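Lovastatin nonaketide synthase, polyketide synthase component (Aspergillus terreus, PDB 7CPX) builds the dihydromonacolin L nonaketide of lovastatin from malonyl-CoA, with S-adenosylmethionine and NADPH, as a homodimeric iterative polyketide synthase that works with LovC. Local coordinates at residues A[315-320]-A[354-359]; A[1374-1379]-A[1409-1414]; A[1859-1864]-A[2154-2159]; A[1990-1995]-A[2010-2015]. The protein carries 2 engineered substitutions. One frame throughout, in Å; residues are numbered along the deposited sequence.

Contact 1. Residues A[315-320]-A[354-359]; sequences QFFEAH and APLFVG
In the thiolase fold of the ketosynthase domain, Phe316 and Phe317 on strand 316-318 pair in parallel with Phe357 and Val358 on strand 356-358. The chain runs from one strand to the other by way of helix 327-339, a beta-alpha-beta crossover. The backbones alternate as donor and acceptor: Phe357 N bonds to Gln315 O at 3.1 Å, Phe317 N makes a weak bond to Phe357 O, and Gly359 N reaches Phe317 O at 3.0 Å. This last donor stands above the carbonyl plane.

The side chains separate onto two faces. On one, Phe317 and Val358 run abreast, Phe317 CD1 being 4.0 Å from Val358 CG1. Leu356 brings its CD2 branch up to Phe317 CB, at 3.5 Å, while Val358 CG1 also meets the methyl of Ala319. Helix 327-339 packs over this face, with Phe339 meeting the Phe317 ring.

Phe316 and Phe357 point to the other face. Phe316 holds CG anti to its backbone N (chi1 177°), which puts CG beside the carbonyl carbon; the ring beyond it reaches Gly359.

Just past the strand comes His320, a predicted catalytic residue of the ketosynthase, whose ring meets that of His367. Its carbonyl oxygen is held by Ser360 and Lys362, just after the second segment, and Glu318 OE2 accepts from Ala361 N. At the end of the Phe316 side chain, CZ sits 3.3 Å from Gly359 O and CE1 3.5 Å from Gly359 N.

Contact 2. Residues A[1374-1379]-A[1409-1414]; sequences SYHPHV and LTEFYT
His1376 comes first along helix 1376-1386, and its ring end comes near Glu1411 of helix 1409-1415. The two side chains cross at a slant, with His1376 NE2 4.2 Å from Glu1411 OE1. That is too far for a bond, though a charge on the imidazole would probably be eased by the carboxylate; ND1, for its part, has a weak hydrogen bond to Cys1370 O.

Pro1377 points toward the partner helix. Its CB rests 3.7 Å from Phe1412 CA, and CG lies 4.0 Å from Glu1411 O, which brings the two helix backbones close together at this point.

His1378 follows, projecting in the same direction as its neighbour Phe1412. Each has CG anti to its backbone N (chi1 179° and 163°), and the ring planes are inclined by 37°, their centroids 5.3 Å apart. ND1 makes the nearest approach, 3.4 Å from Phe1412 CE1, while NE2 donates to Arg1556 O.

Beyond the pair, Phe1419 meets the Phe1412 ring, and helix 1361-1370 packs against Val1379. Through His1378, helix 1376-1386 is tied to helix 1554-1561, which follows strand 1542-1547 of the sheet that also holds strand 1440-1445, probably part of the methyltransferase fold.

Contact 3. Residues A[1859-1864]-A[2154-2159]; sequences VPESVQ and AADKTY
Glu1861 OE2 is gripped by backbone N-H groups of its own loop: Gln1864 N at 2.8 Å and Val1863 N at 3.4 Å, both weak, with a further bond from Gln1865 N. The chain bends at chi2 (49°) to bring CD back toward these amides, and the loop folds back on OE2. The other oxygen, OE1, is turned to the ketoreductase domain and meets Asp2156 OD2 at 3.4 Å, the two carboxylate planes standing 75° apart. Gln1864 and Asp2156 pass antiparallel to one another, Gln1864 OE1 lying 3.9 Å from Asp2156 CB.

Beside this polar pair the contact is more apolar. Ala2154 points its methyl between Pro1860 and Glu1861, 4.4 Å from Glu1861 CB. The extended side chain of Lys2157 carries NZ to within 3.8 Å of Pro1860 CG, and its ammonium forms a salt bridge with Asp2287 OD1. Ala2154 itself is fixed by its N-H, which donates to Tyr2159 OH at 2.6 Å and 151°.

The contact thus sets the loop between strands 1849-1853 and 1869-1883 on the entry to strand 2158-2162 of the ketoreductase Rossmann fold. Two acidic groups face each other here at the surface, with Lys2157 NZ 6.9 Å from Glu1861 OE1. The amides round OE2 may help to stabilise the charge of Glu1861, whereas Asp2156 would tend to raise its affinity for a proton.

Contact 4. Residues A[1990-1995]-A[2010-2015]; sequences HLATTS and LTLHAR
Thr1993 and Thr2011 stand next to each other with their side chains directed alike, their CG2 methyls 3.8 Å apart. In Thr1993 the methyl stands between the backbone N and the carbonyl carbon, since OG1 takes the place anti to N (chi1 -178°); that hydroxyl receives a weak bond from Ser1995 N. On the other face Ala1992 points its methyl alongside Leu2010, CB to CB 4.2 Å, and the CD1 branch of Leu2012 comes over to touch the same methyl at 3.6 Å. Leu2012 also reaches Met2048 of helix 2041-2051 and Leu2021 of helix 2018-2024.

These side chains hang on a short parallel pairing: strand 2010-2011 is the outermost strand of a five-stranded parallel sheet ordered 3-2-1-4-5, a Rossmann-like arrangement, and joins strand 1988-1993 there. Leu2010 N donates to Leu1991 O, and Thr1993 N to Leu2010 O at 3.0 Å, from above the carbonyl plane. Thr2011 is then the centre of an inverse gamma turn, with Leu2012 N weakly bonded to Leu2010 O, and the second segment leaves the regular pairing.

Across from the residues that follow the turn, Thr1994 lays CG2 4.1 Å from Ala2014 N. His2013 points away from the first segment. Its ND1 donates to Ala2014 O at 2.6 Å, within the ring plane and on a lone pair, while NE2 bonds to His1100 O of the second subunit, and Arg2015 forms a salt bridge with Glu1021 of that same subunit.

Overall arrangement
Contacts 1 and 2 are buried, contact 4 is partly buried and contact 3 lies at the surface. Contacts 1 and 4 both pair parallel strands, but the first is buried in the ketosynthase sheet, one strand in from its edge and close to the predicted catalytic residues, whereas the second is at a sheet edge whose continuation meets the other subunit. Contact 2 joins helices with rings and a proline and uses no backbone bond between its segments; contact 3 sets acidic groups against each other between a loop and the ketoreductase domain. Contact 1 stands on the opposite side of the chain's centre from the rest, with centres 95 to 108 Å away. Contact 4 falls within the sequence enclosed by contact 3, yet their nearest atoms are about 37 Å apart.

Contact 1. Residues A[315-320]-A[354-359]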
loop_
_atom_site.group_PDB
_atom_site.type_symbol
_atom_site.label_atom_id
_atom_site.label_comp_id
_atom_site.label_asym_id
_atom_site.label_seq_id
_atom_site.Cartn_x
_atom_site.Cartn_y
_atom_site.Cartn_z
ATOM N N GLN A 315 -0.574 -36.053 -47.687
ATOM C CA GLN A 315 -1.326 -35.094 -48.485
ATOM C C GLN A 315 -1.723 -33.862 -47.689
ATOM O O GLN A 315 -1.994 -32.814 -48.286
ATOM C CB GLN A 315 -2.577 -35.760 -49.060
ATOM C CG GLN A 315 -2.290 -37.015 -49.870
ATOM C CD GLN A 315 -2.114 -38.245 -48.999
ATOM O OE1 GLN A 315 -2.974 -38.569 -48.181
ATOM N NE2 GLN A 315 -0.988 -38.930 -49.161
ATOM N N PHE A 316 -1.763 -33.965 -46.365
ATOM C CA PHE A 316 -2.043 -32.840 -45.491
ATOM C C PHE A 316 -0.930 -32.734 -44.461
ATOM O O PHE A 316 -0.319 -33.735 -44.080
ATOM C CB PHE A 316 -3.402 -32.994 -44.796
ATOM C CG PHE A 316 -3.718 -31.894 -43.825
ATOM C CD1 PHE A 316 -3.795 -30.580 -44.243
ATOM C CD2 PHE A 316 -3.951 -32.180 -42.493
ATOM C CE1 PHE A 316 -4.088 -29.568 -43.350
ATOM C CE2 PHE A 316 -4.246 -31.177 -41.594
ATOM C CZ PHE A 316 -4.315 -29.867 -42.022
ATOM N N PHE A 317 -0.660 -31.508 -44.021
ATOM C CA PHE A 317 0.428 -31.250 -43.080
ATOM C C PHE A 317 -0.057 -30.211 -42.077
ATOM O O PHE A 317 -0.074 -29.014 -42.376
ATOM C CB PHE A 317 1.679 -30.776 -43.805
ATOM C CG PHE A 317 2.913 -30.791 -42.954
ATOM C CD1 PHE A 317 3.158 -29.782 -42.044
ATOM C CD2 PHE A 317 3.832 -31.815 -43.069
ATOM C CE1 PHE A 317 4.293 -29.798 -41.262
ATOM C CE2 PHE A 317 4.966 -31.840 -42.290
ATOM C CZ PHE A 317 5.200 -30.830 -41.386
ATOM N N GLU A 318 -0.442 -30.668 -40.889
ATOM C CA GLU A 318 -0.816 -29.737 -39.836
ATOM C C GLU A 318 0.443 -29.051 -39.333
ATOM O O GLU A 318 1.133 -29.559 -38.443
ATOM C CB GLU A 318 -1.550 -30.451 -38.702
ATOM C CG GLU A 318 -2.463 -29.540 -37.895
ATOM C CD GLU A 318 -1.708 -28.563 -37.014
ATOM O OE1 GLU A 318 -0.534 -28.831 -36.688
ATOM O OE2 GLU A 318 -2.295 -27.529 -36.634
ATOM N N ALA A 319 0.751 -27.902 -39.916
ATOM C CA ALA A 319 1.959 -27.176 -39.577
ATOM C C ALA A 319 1.820 -26.496 -38.223
ATOM O O ALA A 319 0.717 -26.239 -37.732
ATOM C CB ALA A 319 2.273 -26.139 -40.654
ATOM N N HIS A 320 2.970 -26.218 -37.611
ATOM C CA HIS A 320 2.984 -25.391 -36.413
ATOM C C HIS A 320 2.215 -24.101 -36.650
ATOM O O HIS A 320 1.360 -23.720 -35.843
ATOM C CB HIS A 320 4.429 -25.101 -36.009
ATOM C CG HIS A 320 4.576 -24.588 -34.612
ATOM N ND1 HIS A 320 3.730 -24.962 -33.590
ATOM C CD2 HIS A 320 5.480 -23.745 -34.061
ATOM C CE1 HIS A 320 4.099 -24.362 -32.474
ATOM N NE2 HIS A 320 5.159 -23.617 -32.732
ATOM N N ALA A 354 -0.835 -32.383 -57.599
ATOM C CA ALA A 354 -1.545 -31.777 -56.486
ATOM C C ALA A 354 -0.551 -31.267 -55.443
ATOM O O ALA A 354 0.481 -31.903 -55.205
ATOM C CB ALA A 354 -2.501 -32.782 -55.846
ATOM N N PRO A 355 -0.828 -30.134 -54.806
ATOM C CA PRO A 355 0.081 -29.620 -53.781
ATOM C C PRO A 355 -0.095 -30.345 -52.456
ATOM O O PRO A 355 -1.094 -31.022 -52.206
ATOM C CB PRO A 355 -0.326 -28.149 -53.660
ATOM C CG PRO A 355 -1.780 -28.162 -53.962
ATOM C CD PRO A 355 -1.988 -29.244 -54.997
ATOM N N LEU A 356 0.909 -30.187 -51.599
ATOM C CA LEU A 356 0.871 -30.728 -50.246
ATOM C C LEU A 356 0.197 -29.696 -49.350
ATOM O O LEU A 356 0.807 -28.686 -48.985
ATOM C CB LEU A 356 2.279 -31.061 -49.760
ATOM C CG LEU A 356 2.402 -31.675 -48.363
ATOM C CD1 LEU A 356 3.711 -32.427 -48.234
ATOM C CD2 LEU A 356 2.306 -30.613 -47.281
ATOM N N PHE A 357 -1.062 -29.947 -49.003
ATOM C CA PHE A 357 -1.825 -28.996 -48.209
ATOM C C PHE A 357 -1.214 -28.844 -46.823
ATOM O O PHE A 357 -0.888 -29.836 -46.163
ATOM C CB PHE A 357 -3.278 -29.448 -48.098
ATOM C CG PHE A 357 -4.049 -29.328 -49.380
ATOM C CD1 PHE A 357 -4.052 -30.358 -50.301
ATOM C CD2 PHE A 357 -4.771 -28.185 -49.661
ATOM C CE1 PHE A 357 -4.760 -30.249 -51.481
ATOM C CE2 PHE A 357 -5.482 -28.068 -50.837
ATOM C CZ PHE A 357 -5.477 -29.102 -51.750
ATOM N N VAL A 358 -1.064 -27.599 -46.383
ATOM C CA VAL A 358 -0.518 -27.279 -45.071
ATOM C C VAL A 358 -1.521 -26.386 -44.358
ATOM O O VAL A 358 -1.882 -25.320 -44.870
ATOM C CB VAL A 358 0.850 -26.587 -45.174
ATOM C CG1 VAL A 358 1.519 -26.540 -43.817
ATOM C CG2 VAL A 358 1.738 -27.300 -46.180
ATOM N N GLY A 359 -1.965 -26.814 -43.180
ATOM C CA GLY A 359 -2.925 -26.038 -42.423
ATOM C C GLY A 359 -2.814 -26.249 -40.930
ATOM O O GLY A 359 -2.896 -27.381 -40.450
#

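Contact 2. Residues A[1374-1379]-A[1409-1414]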
loop_
_atom_site.group_PDB
_atom_site.type_symbol
_atom_site.label_atom_id
_atom_site.label_comp_id
_atom_site.label_asym_id
_atom_site.label_seq_id
_atom_site.Cartn_x
_atom_site.Cartn_y
_atom_site.Cartn_z
ATOM N N SER A 1374 56.265 41.281 21.753
ATOM C CA SER A 1374 57.291 42.021 21.030
ATOM C C SER A 1374 58.681 41.433 21.253
ATOM O O SER A 1374 59.631 41.885 20.613
ATOM C CB SER A 1374 57.327 43.517 21.398
ATOM O OG SER A 1374 56.035 44.093 21.320
ATOM N N TYR A 1375 58.839 40.444 22.132
ATOM C CA TYR A 1375 60.126 39.801 22.343
ATOM C C TYR A 1375 60.016 38.303 22.574
ATOM O O TYR A 1375 61.044 37.662 22.814
ATOM C CB TYR A 1375 60.853 40.437 23.539
ATOM C CG TYR A 1375 59.942 41.182 24.487
ATOM C CD1 TYR A 1375 59.036 40.501 25.283
ATOM C CD2 TYR A 1375 59.992 42.565 24.592
ATOM C CE1 TYR A 1375 58.206 41.172 26.155
ATOM C CE2 TYR A 1375 59.164 43.247 25.459
ATOM C CZ TYR A 1375 58.272 42.547 26.240
ATOM O OH TYR A 1375 57.446 43.226 27.106
ATOM N N HIS A 1376 58.823 37.726 22.508
ATOM C CA HIS A 1376 58.641 36.335 22.893
ATOM C C HIS A 1376 59.392 35.394 21.958
ATOM O O HIS A 1376 60.333 34.724 22.397
ATOM C CB HIS A 1376 57.155 35.975 22.926
ATOM C CG HIS A 1376 56.896 34.504 23.023
ATOM N ND1 HIS A 1376 57.292 33.752 24.108
ATOM C CD2 HIS A 1376 56.294 33.645 22.168
ATOM C CE1 HIS A 1376 56.938 32.492 23.920
ATOM N NE2 HIS A 1376 56.331 32.401 22.751
ATOM N N PRO A 1377 59.023 35.308 20.677
ATOM C CA PRO A 1377 59.625 34.261 19.834
ATOM C C PRO A 1377 61.134 34.376 19.696
ATOM O O PRO A 1377 61.834 33.364 19.800
ATOM C CB PRO A 1377 58.912 34.451 18.489
ATOM C CG PRO A 1377 58.525 35.883 18.473
ATOM C CD PRO A 1377 58.175 36.222 19.892
ATOM N N HIS A 1378 61.660 35.586 19.499
ATOM C CA HIS A 1378 63.084 35.739 19.215
ATOM C C HIS A 1378 63.935 35.299 20.401
ATOM O O HIS A 1378 64.765 34.387 20.287
ATOM C CB HIS A 1378 63.384 37.193 18.842
ATOM C CG HIS A 1378 64.831 37.459 18.560
ATOM N ND1 HIS A 1378 65.636 36.561 17.893
ATOM C CD2 HIS A 1378 65.614 38.524 18.851
ATOM C CE1 HIS A 1378 66.855 37.061 17.789
ATOM N NE2 HIS A 1378 66.868 38.252 18.360
ATOM N N VAL A 1379 63.750 35.941 21.556
ATOM C CA VAL A 1379 64.561 35.599 22.716
ATOM C C VAL A 1379 64.200 34.222 23.262
ATOM O O VAL A 1379 65.047 33.556 23.867
ATOM C CB VAL A 1379 64.423 36.687 23.796
ATOM C CG1 VAL A 1379 63.149 36.495 24.597
ATOM C CG2 VAL A 1379 65.651 36.694 24.698
ATOM N N LEU A 1409 60.883 28.795 15.440
ATOM C CA LEU A 1409 61.529 29.496 14.334
ATOM C C LEU A 1409 60.496 30.029 13.350
ATOM O O LEU A 1409 60.619 31.158 12.858
ATOM C CB LEU A 1409 62.526 28.575 13.627
ATOM C CG LEU A 1409 63.286 29.184 12.446
ATOM C CD1 LEU A 1409 64.212 30.303 12.900
ATOM C CD2 LEU A 1409 64.068 28.105 11.717
ATOM N N THR A 1410 59.467 29.235 13.053
ATOM C CA THR A 1410 58.349 29.754 12.274
ATOM C C THR A 1410 57.671 30.902 13.008
ATOM O O THR A 1410 57.301 31.912 12.397
ATOM C CB THR A 1410 57.347 28.636 11.983
ATOM O OG1 THR A 1410 57.957 27.651 11.139
ATOM C CG2 THR A 1410 56.107 29.191 11.299
ATOM N N GLU A 1411 57.502 30.767 14.325
ATOM C CA GLU A 1411 56.957 31.863 15.116
ATOM C C GLU A 1411 57.878 33.074 15.075
ATOM O O GLU A 1411 57.412 34.217 15.035
ATOM C CB GLU A 1411 56.729 31.413 16.558
ATOM C CG GLU A 1411 55.751 30.260 16.695
ATOM C CD GLU A 1411 55.495 29.883 18.141
ATOM O OE1 GLU A 1411 56.075 30.532 19.037
ATOM O OE2 GLU A 1411 54.714 28.939 18.381
ATOM N N PHE A 1412 59.193 32.847 15.090
ATOM C CA PHE A 1412 60.127 33.961 14.976
ATOM C C PHE A 1412 59.957 34.685 13.647
ATOM O O PHE A 1412 59.969 35.920 13.597
ATOM C CB PHE A 1412 61.561 33.459 15.140
ATOM C CG PHE A 1412 62.603 34.420 14.644
ATOM C CD1 PHE A 1412 62.965 35.523 15.398
ATOM C CD2 PHE A 1412 63.231 34.211 13.428
ATOM C CE1 PHE A 1412 63.927 36.405 14.945
ATOM C CE2 PHE A 1412 64.194 35.089 12.969
ATOM C CZ PHE A 1412 64.542 36.187 13.728
ATOM N N TYR A 1413 59.796 33.931 12.560
ATOM C CA TYR A 1413 59.597 34.554 11.254
ATOM C C TYR A 1413 58.285 35.327 11.201
ATOM O O TYR A 1413 58.232 36.438 10.660
ATOM C CB TYR A 1413 59.623 33.492 10.154
ATOM C CG TYR A 1413 60.940 32.762 9.999
ATOM C CD1 TYR A 1413 62.138 33.344 10.393
ATOM C CD2 TYR A 1413 60.984 31.489 9.447
ATOM C CE1 TYR A 1413 63.338 32.677 10.246
ATOM C CE2 TYR A 1413 62.179 30.816 9.297
ATOM C CZ TYR A 1413 63.353 31.413 9.697
ATOM O OH TYR A 1413 64.545 30.743 9.548
ATOM N N THR A 1414 57.215 34.759 11.756
ATOM C CA THR A 1414 55.875 35.268 11.489
ATOM C C THR A 1414 55.387 36.298 12.499
ATOM O O THR A 1414 54.591 37.172 12.137
ATOM C CB THR A 1414 54.876 34.108 11.446
ATOM O OG1 THR A 1414 54.903 33.401 12.693
ATOM C CG2 THR A 1414 55.218 33.150 10.314
#

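Contact 3. Residues A[1859-1864]-A[2154-2159]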
loop_
_atom_site.group_PDB
_atom_site.type_symbol
_atom_site.label_atom_id
_atom_site.label_comp_id
_atom_site.label_asym_id
_atom_site.label_seq_id
_atom_site.Cartn_x
_atom_site.Cartn_y
_atom_site.Cartn_z
ATOM N N VAL A 1859 19.459 55.276 6.595
ATOM C CA VAL A 1859 18.134 55.791 6.258
ATOM C C VAL A 1859 17.955 57.109 7.005
ATOM O O VAL A 1859 18.053 57.131 8.241
ATOM C CB VAL A 1859 17.029 54.784 6.613
ATOM C CG1 VAL A 1859 15.662 55.385 6.339
ATOM C CG2 VAL A 1859 17.212 53.503 5.822
ATOM N N PRO A 1860 17.693 58.222 6.319
ATOM C CA PRO A 1860 17.695 59.530 6.983
ATOM C C PRO A 1860 16.437 59.855 7.772
ATOM O O PRO A 1860 16.326 60.974 8.281
ATOM C CB PRO A 1860 17.853 60.497 5.799
ATOM C CG PRO A 1860 17.152 59.815 4.687
ATOM C CD PRO A 1860 17.390 58.340 4.880
ATOM N N GLU A 1861 15.493 58.927 7.899
ATOM C CA GLU A 1861 14.233 59.204 8.588
ATOM C C GLU A 1861 14.434 59.004 10.084
ATOM O O GLU A 1861 14.370 57.881 10.589
ATOM C CB GLU A 1861 13.121 58.308 8.054
ATOM C CG GLU A 1861 11.843 58.365 8.876
ATOM C CD GLU A 1861 11.390 59.785 9.152
ATOM O OE1 GLU A 1861 11.540 60.643 8.257
ATOM O OE2 GLU A 1861 10.894 60.044 10.267
ATOM N N SER A 1862 14.680 60.101 10.798
ATOM C CA SER A 1862 14.785 60.084 12.254
ATOM C C SER A 1862 14.114 61.317 12.843
ATOM O O SER A 1862 14.492 61.797 13.917
ATOM C CB SER A 1862 16.243 59.999 12.701
ATOM O OG SER A 1862 16.341 60.007 14.115
ATOM N N VAL A 1863 13.106 61.847 12.148
ATOM C CA VAL A 1863 12.365 63.024 12.588
ATOM C C VAL A 1863 10.945 62.661 13.009
ATOM O O VAL A 1863 10.511 62.994 14.116
ATOM C CB VAL A 1863 12.354 64.126 11.501
ATOM C CG1 VAL A 1863 13.747 64.710 11.334
ATOM C CG2 VAL A 1863 11.832 63.597 10.166
ATOM N N GLN A 1864 10.202 61.977 12.136
ATOM C CA GLN A 1864 8.928 61.410 12.563
ATOM C C GLN A 1864 9.158 60.276 13.552
ATOM O O GLN A 1864 8.409 60.128 14.525
ATOM C CB GLN A 1864 8.129 60.926 11.354
ATOM C CG GLN A 1864 7.847 62.016 10.332
ATOM C CD GLN A 1864 6.913 61.559 9.228
ATOM O OE1 GLN A 1864 7.225 61.685 8.044
ATOM N NE2 GLN A 1864 5.755 61.033 9.611
ATOM N N ALA A 2154 13.064 57.322 2.431
ATOM C CA ALA A 2154 12.164 58.012 3.340
ATOM C C ALA A 2154 10.816 58.256 2.675
ATOM O O ALA A 2154 10.730 58.525 1.474
ATOM C CB ALA A 2154 12.767 59.342 3.792
ATOM N N ALA A 2155 9.756 58.161 3.478
ATOM C CA ALA A 2155 8.403 58.358 2.975
ATOM C C ALA A 2155 8.059 59.825 2.760
ATOM O O ALA A 2155 7.081 60.120 2.067
ATOM C CB ALA A 2155 7.391 57.739 3.940
ATOM N N ASP A 2156 8.835 60.745 3.334
ATOM C CA ASP A 2156 8.546 62.173 3.265
ATOM C C ASP A 2156 9.408 62.888 2.232
ATOM O O ASP A 2156 9.726 64.070 2.399
ATOM C CB ASP A 2156 8.733 62.813 4.640
ATOM C CG ASP A 2156 10.144 62.654 5.172
ATOM O OD1 ASP A 2156 10.965 61.994 4.500
ATOM O OD2 ASP A 2156 10.435 63.190 6.262
ATOM N N LYS A 2157 9.795 62.195 1.164
ATOM C CA LYS A 2157 10.638 62.777 0.133
ATOM C C LYS A 2157 10.251 62.216 -1.225
ATOM O O LYS A 2157 9.835 61.060 -1.344
ATOM C CB LYS A 2157 12.123 62.508 0.405
ATOM C CG LYS A 2157 12.710 63.367 1.510
ATOM C CD LYS A 2157 14.048 62.830 1.983
ATOM C CE LYS A 2157 14.715 63.785 2.958
ATOM N NZ LYS A 2157 15.956 63.212 3.547
ATOM N N THR A 2158 10.395 63.051 -2.248
ATOM C CA THR A 2158 10.175 62.636 -3.625
ATOM C C THR A 2158 11.488 62.187 -4.240
ATOM O O THR A 2158 12.513 62.859 -4.105
ATOM C CB THR A 2158 9.586 63.771 -4.461
ATOM O OG1 THR A 2158 9.866 65.030 -3.835
ATOM C CG2 THR A 2158 8.091 63.599 -4.620
ATOM N N TYR A 2159 11.455 61.047 -4.914
ATOM C CA TYR A 2159 12.627 60.505 -5.583
ATOM C C TYR A 2159 12.426 60.642 -7.085
ATOM O O TYR A 2159 11.459 60.110 -7.639
ATOM C CB TYR A 2159 12.861 59.057 -5.162
ATOM C CG TYR A 2159 13.129 58.950 -3.680
ATOM C CD1 TYR A 2159 14.378 59.247 -3.162
ATOM C CD2 TYR A 2159 12.127 58.582 -2.798
ATOM C CE1 TYR A 2159 14.628 59.164 -1.809
ATOM C CE2 TYR A 2159 12.368 58.498 -1.442
ATOM C CZ TYR A 2159 13.621 58.792 -0.953
ATOM O OH TYR A 2159 13.870 58.707 0.398
#

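Contact 4. Residues A[1990-1995]-A[2010-2015]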
loop_
_atom_site.group_PDB
_atom_site.type_symbol
_atom_site.label_atom_id
_atom_site.label_comp_id
_atom_site.label_asym_id
_atom_site.label_seq_id
_atom_site.Cartn_x
_atom_site.Cartn_y
_atom_site.Cartn_z
ATOM N N HIS A 1990 -4.866 32.032 37.110
ATOM C CA HIS A 1990 -4.525 30.678 37.515
ATOM C C HIS A 1990 -3.323 30.212 36.709
ATOM O O HIS A 1990 -3.191 30.547 35.528
ATOM C CB HIS A 1990 -5.701 29.723 37.302
ATOM C CG HIS A 1990 -6.939 30.112 38.045
ATOM N ND1 HIS A 1990 -7.134 29.812 39.375
ATOM C CD2 HIS A 1990 -8.049 30.776 37.642
ATOM C CE1 HIS A 1990 -8.310 30.276 39.761
ATOM N NE2 HIS A 1990 -8.885 30.864 38.729
ATOM N N LEU A 1991 -2.440 29.458 37.354
ATOM C CA LEU A 1991 -1.238 28.936 36.721
ATOM C C LEU A 1991 -1.350 27.426 36.589
ATOM O O LEU A 1991 -1.678 26.736 37.561
ATOM C CB LEU A 1991 0.011 29.295 37.526
ATOM C CG LEU A 1991 0.265 30.777 37.796
ATOM C CD1 LEU A 1991 1.616 30.953 38.463
ATOM C CD2 LEU A 1991 0.190 31.587 36.515
ATOM N N ALA A 1992 -1.078 26.917 35.392
ATOM C CA ALA A 1992 -1.029 25.488 35.132
ATOM C C ALA A 1992 0.321 25.154 34.517
ATOM O O ALA A 1992 0.770 25.839 33.593
ATOM C CB ALA A 1992 -2.162 25.056 34.200
ATOM N N THR A 1993 0.967 24.115 35.036
ATOM C CA THR A 1993 2.272 23.690 34.553
ATOM C C THR A 1993 2.245 22.201 34.254
ATOM O O THR A 1993 1.668 21.415 35.011
ATOM C CB THR A 1993 3.377 23.994 35.575
ATOM O OG1 THR A 1993 4.647 23.608 35.037
ATOM C CG2 THR A 1993 3.132 23.241 36.873
ATOM N N THR A 1994 2.870 21.821 33.143
ATOM C CA THR A 1994 2.974 20.428 32.734
ATOM C C THR A 1994 4.291 19.795 33.160
ATOM O O THR A 1994 4.560 18.644 32.801
ATOM C CB THR A 1994 2.811 20.312 31.218
ATOM O OG1 THR A 1994 3.848 21.054 30.563
ATOM C CG2 THR A 1994 1.460 20.851 30.789
ATOM N N SER A 1995 5.116 20.517 33.910
ATOM C CA SER A 1995 6.394 19.993 34.370
ATOM C C SER A 1995 6.192 18.765 35.252
ATOM O O SER A 1995 5.415 18.795 36.206
ATOM C CB SER A 1995 7.163 21.069 35.136
ATOM O OG SER A 1995 8.417 20.582 35.580
ATOM N N LEU A 2010 -1.020 24.855 39.107
ATOM C CA LEU A 2010 -1.866 23.686 38.888
ATOM C C LEU A 2010 -1.067 22.688 38.062
ATOM O O LEU A 2010 -1.008 22.782 36.834
ATOM C CB LEU A 2010 -3.164 24.081 38.194
ATOM C CG LEU A 2010 -4.100 22.930 37.816
ATOM C CD1 LEU A 2010 -4.455 22.091 39.032
ATOM C CD2 LEU A 2010 -5.357 23.468 37.156
ATOM N N THR A 2011 -0.449 21.720 38.737
ATOM C CA THR A 2011 0.493 20.804 38.095
ATOM C C THR A 2011 -0.283 19.822 37.224
ATOM O O THR A 2011 -0.562 18.682 37.600
ATOM C CB THR A 2011 1.332 20.075 39.137
ATOM O OG1 THR A 2011 0.471 19.431 40.083
ATOM C CG2 THR A 2011 2.248 21.051 39.865
ATOM N N LEU A 2012 -0.639 20.284 36.028
ATOM C CA LEU A 2012 -1.264 19.426 35.038
ATOM C C LEU A 2012 -0.211 18.526 34.401
ATOM O O LEU A 2012 0.958 18.508 34.798
ATOM C CB LEU A 2012 -1.975 20.263 33.977
ATOM C CG LEU A 2012 -3.088 21.190 34.463
ATOM C CD1 LEU A 2012 -3.663 21.966 33.294
ATOM C CD2 LEU A 2012 -4.178 20.404 35.167
ATOM N N HIS A 2013 -0.631 17.765 33.397
ATOM C CA HIS A 2013 0.265 16.893 32.658
ATOM C C HIS A 2013 -0.180 16.852 31.207
ATOM O O HIS A 2013 -1.381 16.862 30.919
ATOM C CB HIS A 2013 0.279 15.476 33.239
ATOM C CG HIS A 2013 1.434 14.644 32.781
ATOM N ND1 HIS A 2013 1.561 14.193 31.485
ATOM C CD2 HIS A 2013 2.516 14.177 33.448
ATOM C CE1 HIS A 2013 2.672 13.487 31.372
ATOM N NE2 HIS A 2013 3.270 13.462 32.550
ATOM N N ALA A 2014 0.786 16.803 30.298
ATOM C CA ALA A 2014 0.455 16.648 28.893
ATOM C C ALA A 2014 -0.271 15.327 28.681
ATOM O O ALA A 2014 -0.071 14.358 29.419
ATOM C CB ALA A 2014 1.716 16.709 28.033
ATOM N N ARG A 2015 -1.139 15.301 27.673
ATOM C CA ARG A 2015 -1.971 14.146 27.355
ATOM C C ARG A 2015 -3.009 13.861 28.434
ATOM O O ARG A 2015 -3.544 12.750 28.501
ATOM C CB ARG A 2015 -1.117 12.897 27.106
ATOM C CG ARG A 2015 -0.338 12.938 25.806
ATOM C CD ARG A 2015 0.976 12.188 25.919
ATOM N NE ARG A 2015 2.041 13.032 26.446
ATOM C CZ ARG A 2015 2.769 13.863 25.713
ATOM N NH1 ARG A 2015 2.561 14.003 24.413
ATOM N NH2 ARG A 2015 3.729 14.574 26.298
#